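PDB 7LR8: uncharacterized protein ScGH5_18 from Streptomyces cattleya, which probably hydrolyses the Manβ1-4GlcNAc linkage of N-glycan core fragments, as a family 5 glycoside hydrolase of subfamily 18. Local coordinates for residues D123-S126 against G127-E130; A129-L132 against R133-A137. The protein carries 1 engineered substitution. All coordinates share one frame; numbering follows the deposited sequence.

A single helix, 122-139, shows how successive turns can share a backbone pattern while facing different neighbours. Starting nearer the N terminus, interaction 1 joins residues 123-126 to 127-130 beside the loop that leads into the helix; interaction 2 follows with 129-132 against 133-137. Neither closes a long loop, since each pair of segments is continuous in sequence, and the two neither nest nor cross but overlap at Ala129 and Glu130. Interaction 1 ties the helix start to the preceding loop and to helix 170-187. Interaction 2 carries the packing on to helix 71-86 and strand 145-152, whose end contributes Asn152 to the glycan pocket.

Interaction 1. Residues D123-S126 against G127-E130; sequences DVVS and GQAE. With AE3 (2-(2-ethoxyethoxy)ethanol), chain F.
Gly127, Gln128, Ala129 and Glu130 give their backbone N-H groups to the carbonyls of Asp123, Val124, Val125 and Ser126 in turn, the i to i+4 pattern of a regular alpha-helix, with Gln128 N 2.8 Å from Val124 O. Over this frame the side chain of Gln128 turns back toward the helix start. Its CG stands beside the backbone N (chi1 -64°), 3.2 Å from Val124 O, and the extended chain beyond carries the amide across the preceding turn: NE2 comes within 3.8 Å of Val124 CG1, and OE1 lies 3.4 Å from Val125 CA. In the (beta/alpha)8 barrel of this family, helix 122-139 forms the crossover between the parallel strands 90-94 and 145-152, and the buried amide fastens its first turns to their surroundings. OE1 accepts from Trp176 NE1 of helix 170-187, while NE2 donates to Leu118 O in the loop before the helix. A leucine in place of Gln128 would probably leave both Trp176 NE1 and Leu118 O without their mates. Val125, on the neighbouring flank, packs against Trp176 and Met180 and also meets the bound 2-(2-ethoxyethoxy)ethanol, its CG1 3.6 Å from O4 of that molecule, which is hydrogen-bonded to Arg179 NH1.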
loop_
_atom_site.group_PDB
_atom_site.type_symbol
_atom_site.label_atom_id
_atom_site.label_comp_id
_atom_site.label_asym_id
_atom_site.label_seq_id
_atom_site.Cartn_x
_atom_site.Cartn_y
_atom_site.Cartn_z
ATOM N N ASP B 123 0.774 17.027 8.238
ATOM C CA ASP B 123 -0.268 16.777 7.250
ATOM C C ASP B 123 -0.828 15.359 7.357
ATOM O O ASP B 123 -2.041 15.168 7.221
ATOM C CB ASP B 123 0.263 17.062 5.844
ATOM C CG ASP B 123 0.566 18.547 5.634
ATOM O OD1 ASP B 123 -0.220 19.382 6.136
ATOM O OD2 ASP B 123 1.586 18.873 4.985
ATOM N N VAL B 124 0.018 14.364 7.636
ATOM C CA VAL B 124 -0.492 13.004 7.827
ATOM C C VAL B 124 -1.393 12.947 9.048
ATOM O O VAL B 124 -2.458 12.317 9.022
ATOM C CB VAL B 124 0.664 12.002 7.950
ATOM C CG1 VAL B 124 0.120 10.604 8.418
ATOM C CG2 VAL B 124 1.397 11.899 6.624
ATOM N N VAL B 125 -0.982 13.611 10.129
ATOM C CA VAL B 125 -1.743 13.585 11.372
ATOM C C VAL B 125 -3.067 14.311 11.202
ATOM O O VAL B 125 -4.102 13.864 11.699
ATOM C CB VAL B 125 -0.906 14.168 12.524
ATOM C CG1 VAL B 125 -1.780 14.414 13.760
ATOM C CG2 VAL B 125 0.216 13.218 12.874
ATOM N N SER B 126 -3.071 15.426 10.472
ATOM C CA SER B 126 -4.342 16.083 10.204
ATOM C C SER B 126 -5.226 15.185 9.349
ATOM O O SER B 126 -6.449 15.135 9.538
ATOM C CB SER B 126 -4.087 17.440 9.531
ATOM O OG SER B 126 -5.151 17.812 8.670
ATOM N N GLY B 127 -4.617 14.462 8.410
ATOM C CA GLY B 127 -5.384 13.530 7.599
ATOM C C GLY B 127 -5.983 12.395 8.409
ATOM O O GLY B 127 -7.125 11.993 8.170
ATOM N N GLN B 128 -5.217 11.862 9.367
ATOM C CA GLN B 128 -5.718 10.779 10.224
ATOM C C GLN B 128 -6.865 11.259 11.096
ATOM O O GLN B 128 -7.862 10.542 11.269
ATOM C CB GLN B 128 -4.612 10.239 11.123
ATOM C CG GLN B 128 -3.455 9.572 10.412
ATOM C CD GLN B 128 -2.265 9.487 11.326
ATOM O OE1 GLN B 128 -2.119 10.310 12.233
ATOM N NE2 GLN B 128 -1.413 8.487 11.116
ATOM N N ALA B 129 -6.738 12.470 11.658
ATOM C CA ALA B 129 -7.786 13.018 12.514
ATOM C C ALA B 129 -9.080 13.205 11.741
ATOM O O ALA B 129 -10.163 12.901 12.254
ATOM C CB ALA B 129 -7.319 14.343 13.132
ATOM N N GLU B 130 -8.996 13.703 10.502
ATOM C CA GLU B 130 -10.213 13.919 9.725
ATOM C C GLU B 130 -10.863 12.595 9.347
ATOM O O GLU B 130 -12.098 12.485 9.324
ATOM C CB GLU B 130 -9.898 14.747 8.474
ATOM C CG GLU B 130 -11.107 15.115 7.601
ATOM C CD GLU B 130 -12.265 15.809 8.342
ATOM O OE1 GLU B 130 -12.110 16.324 9.480
ATOM O OE2 GLU B 130 -13.361 15.819 7.769
HETATM C C1 AE3 F . -0.346 21.663 16.308
HETATM C C2 AE3 F . 1.008 21.475 15.629
HETATM O O2 AE3 F . 0.840 20.799 14.416
HETATM C C3 AE3 F . 1.810 19.820 14.191
HETATM C C4 AE3 F . 1.155 18.443 14.268
HETATM O O3 AE3 F . 2.094 17.492 14.683
HETATM C C5 AE3 F . 1.608 16.179 14.704
HETATM C C6 AE3 F . 1.246 15.778 16.134
HETATM O O4 AE3 F . -0.082 16.132 16.404
#

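Interaction 2. Residues A129-L132 against R133-A137; sequences AEYL and RTLAA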
loop_
_atom_site.group_PDB
_atom_site.type_symbol
_atom_site.label_atom_id
_atom_site.label_comp_id
_atom_site.label_asym_id
_atom_site.label_seq_id
_atom_site.Cartn_x
_atom_site.Cartn_y
_atom_site.Cartn_z
ATOM N N ALA B 129 -6.738 12.470 11.658
ATOM C CA ALA B 129 -7.786 13.018 12.514
ATOM C C ALA B 129 -9.080 13.205 11.741
ATOM O O ALA B 129 -10.163 12.901 12.254
ATOM C CB ALA B 129 -7.319 14.343 13.132
ATOM N N GLU B 130 -8.996 13.703 10.502
ATOM C CA GLU B 130 -10.213 13.919 9.725
ATOM C C GLU B 130 -10.863 12.595 9.347
ATOM O O GLU B 130 -12.098 12.485 9.324
ATOM C CB GLU B 130 -9.898 14.747 8.474
ATOM C CG GLU B 130 -11.107 15.115 7.601
ATOM C CD GLU B 130 -12.265 15.809 8.342
ATOM O OE1 GLU B 130 -12.110 16.324 9.480
ATOM O OE2 GLU B 130 -13.361 15.819 7.769
ATOM N N TYR B 131 -10.040 11.584 9.057
ATOM C CA TYR B 131 -10.532 10.240 8.774
ATOM C C TYR B 131 -11.294 9.660 9.966
ATOM O O TYR B 131 -12.429 9.192 9.820
ATOM C CB TYR B 131 -9.333 9.366 8.390
ATOM C CG TYR B 131 -9.519 7.874 8.385
ATOM C CD1 TYR B 131 -10.368 7.246 7.481
ATOM C CD2 TYR B 131 -8.822 7.085 9.284
ATOM C CE1 TYR B 131 -10.511 5.852 7.477
ATOM C CE2 TYR B 131 -8.964 5.680 9.291
ATOM C CZ TYR B 131 -9.816 5.082 8.387
ATOM O OH TYR B 131 -9.958 3.705 8.360
ATOM N N LEU B 132 -10.695 9.708 11.160
ATOM C CA LEU B 132 -11.358 9.151 12.341
ATOM C C LEU B 132 -12.624 9.927 12.687
ATOM O O LEU B 132 -13.656 9.330 13.013
ATOM C CB LEU B 132 -10.409 9.143 13.540
ATOM C CG LEU B 132 -9.183 8.232 13.500
ATOM C CD1 LEU B 132 -8.371 8.437 14.767
ATOM C CD2 LEU B 132 -9.610 6.779 13.362
ATOM N N ARG B 133 -12.560 11.262 12.624
ATOM C CA ARG B 133 -13.746 12.074 12.849
ATOM C C ARG B 133 -14.852 11.723 11.861
ATOM O O ARG B 133 -16.031 11.660 12.232
ATOM C CB ARG B 133 -13.380 13.557 12.728
ATOM C CG ARG B 133 -14.453 14.500 13.280
ATOM C CD ARG B 133 -14.344 15.904 12.685
ATOM N NE ARG B 133 -14.482 15.870 11.235
ATOM C CZ ARG B 133 -15.643 15.802 10.593
ATOM N NH1 ARG B 133 -16.791 15.790 11.270
ATOM N NH2 ARG B 133 -15.651 15.743 9.267
ATOM N N THR B 134 -14.484 11.523 10.592
ATOM C CA THR B 134 -15.461 11.218 9.549
ATOM C C THR B 134 -16.151 9.881 9.815
ATOM O O THR B 134 -17.381 9.773 9.708
ATOM C CB THR B 134 -14.774 11.211 8.178
ATOM O OG1 THR B 134 -14.364 12.546 7.844
ATOM C CG2 THR B 134 -15.725 10.743 7.083
ATOM N N LEU B 135 -15.374 8.847 10.157
ATOM C CA LEU B 135 -15.980 7.551 10.465
ATOM C C LEU B 135 -16.922 7.665 11.650
ATOM O O LEU B 135 -18.068 7.197 11.595
ATOM C CB LEU B 135 -14.904 6.499 10.753
ATOM C CG LEU B 135 -13.976 6.140 9.590
ATOM C CD1 LEU B 135 -13.244 4.838 9.889
ATOM C CD2 LEU B 135 -14.749 6.038 8.285
ATOM N N ALA B 136 -16.451 8.291 12.735
ATOM C CA ALA B 136 -17.264 8.414 13.938
ATOM C C ALA B 136 -18.542 9.196 13.670
ATOM O O ALA B 136 -19.616 8.801 14.132
ATOM C CB ALA B 136 -16.454 9.071 15.056
ATOM N N ALA B 137 -18.452 10.316 12.935
ATOM C CA ALA B 137 -19.647 11.108 12.667
ATOM C C ALA B 137 -20.652 10.329 11.826
ATOM O O ALA B 137 -21.871 10.459 12.012
ATOM C CB ALA B 137 -19.261 12.427 11.973
#
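Tyr131 and Leu135, one turn apart, make the apolar half of this contact: CD1 of Leu135 lies 3.8 Å from CZ of the phenol ring, which it approaches obliquely. Packing is dense here. Leu135 also reaches Val74 and Leu77 of helix 71-86 and Met148 of strand 145-152, Leu132 meets Met148 together with Met180 and Cys184 of helix 170-187, and the ring of Tyr131 meets that of Trp59. The phenol oxygen, although buried, is satisfied by Gly95 O just after strand 90-94, so the helix is bound on this side to the strands of the barrel.

The partly exposed flank is polar and less closely enclosed. A bend in the Glu130 chain at its second torsion (chi2 53°) brings the carboxylate alongside Arg133, which grips it side-on with two nitrogens: NE reaches OE1 at 3.0 Å, and NH2 reaches OE2 at 2.7 Å in an almost straight bond (175°). Both oxygens are met on their syn side, near the guanidinium plane, though the two flat groups are twisted 29° apart. Thr134 adds a second polar feature. Its OG1, held beside its own backbone N, donates to Glu130 O at 2.7 Å, while Thr134 N reaches the same carbonyl at 2.9 Å from the opposite face. Glu130 is thus held at both ends, its carbonyl by two donors and its carboxylate by a paired salt bridge, an arrangement that would tend to keep the carboxylate ionised and restrict its rotation.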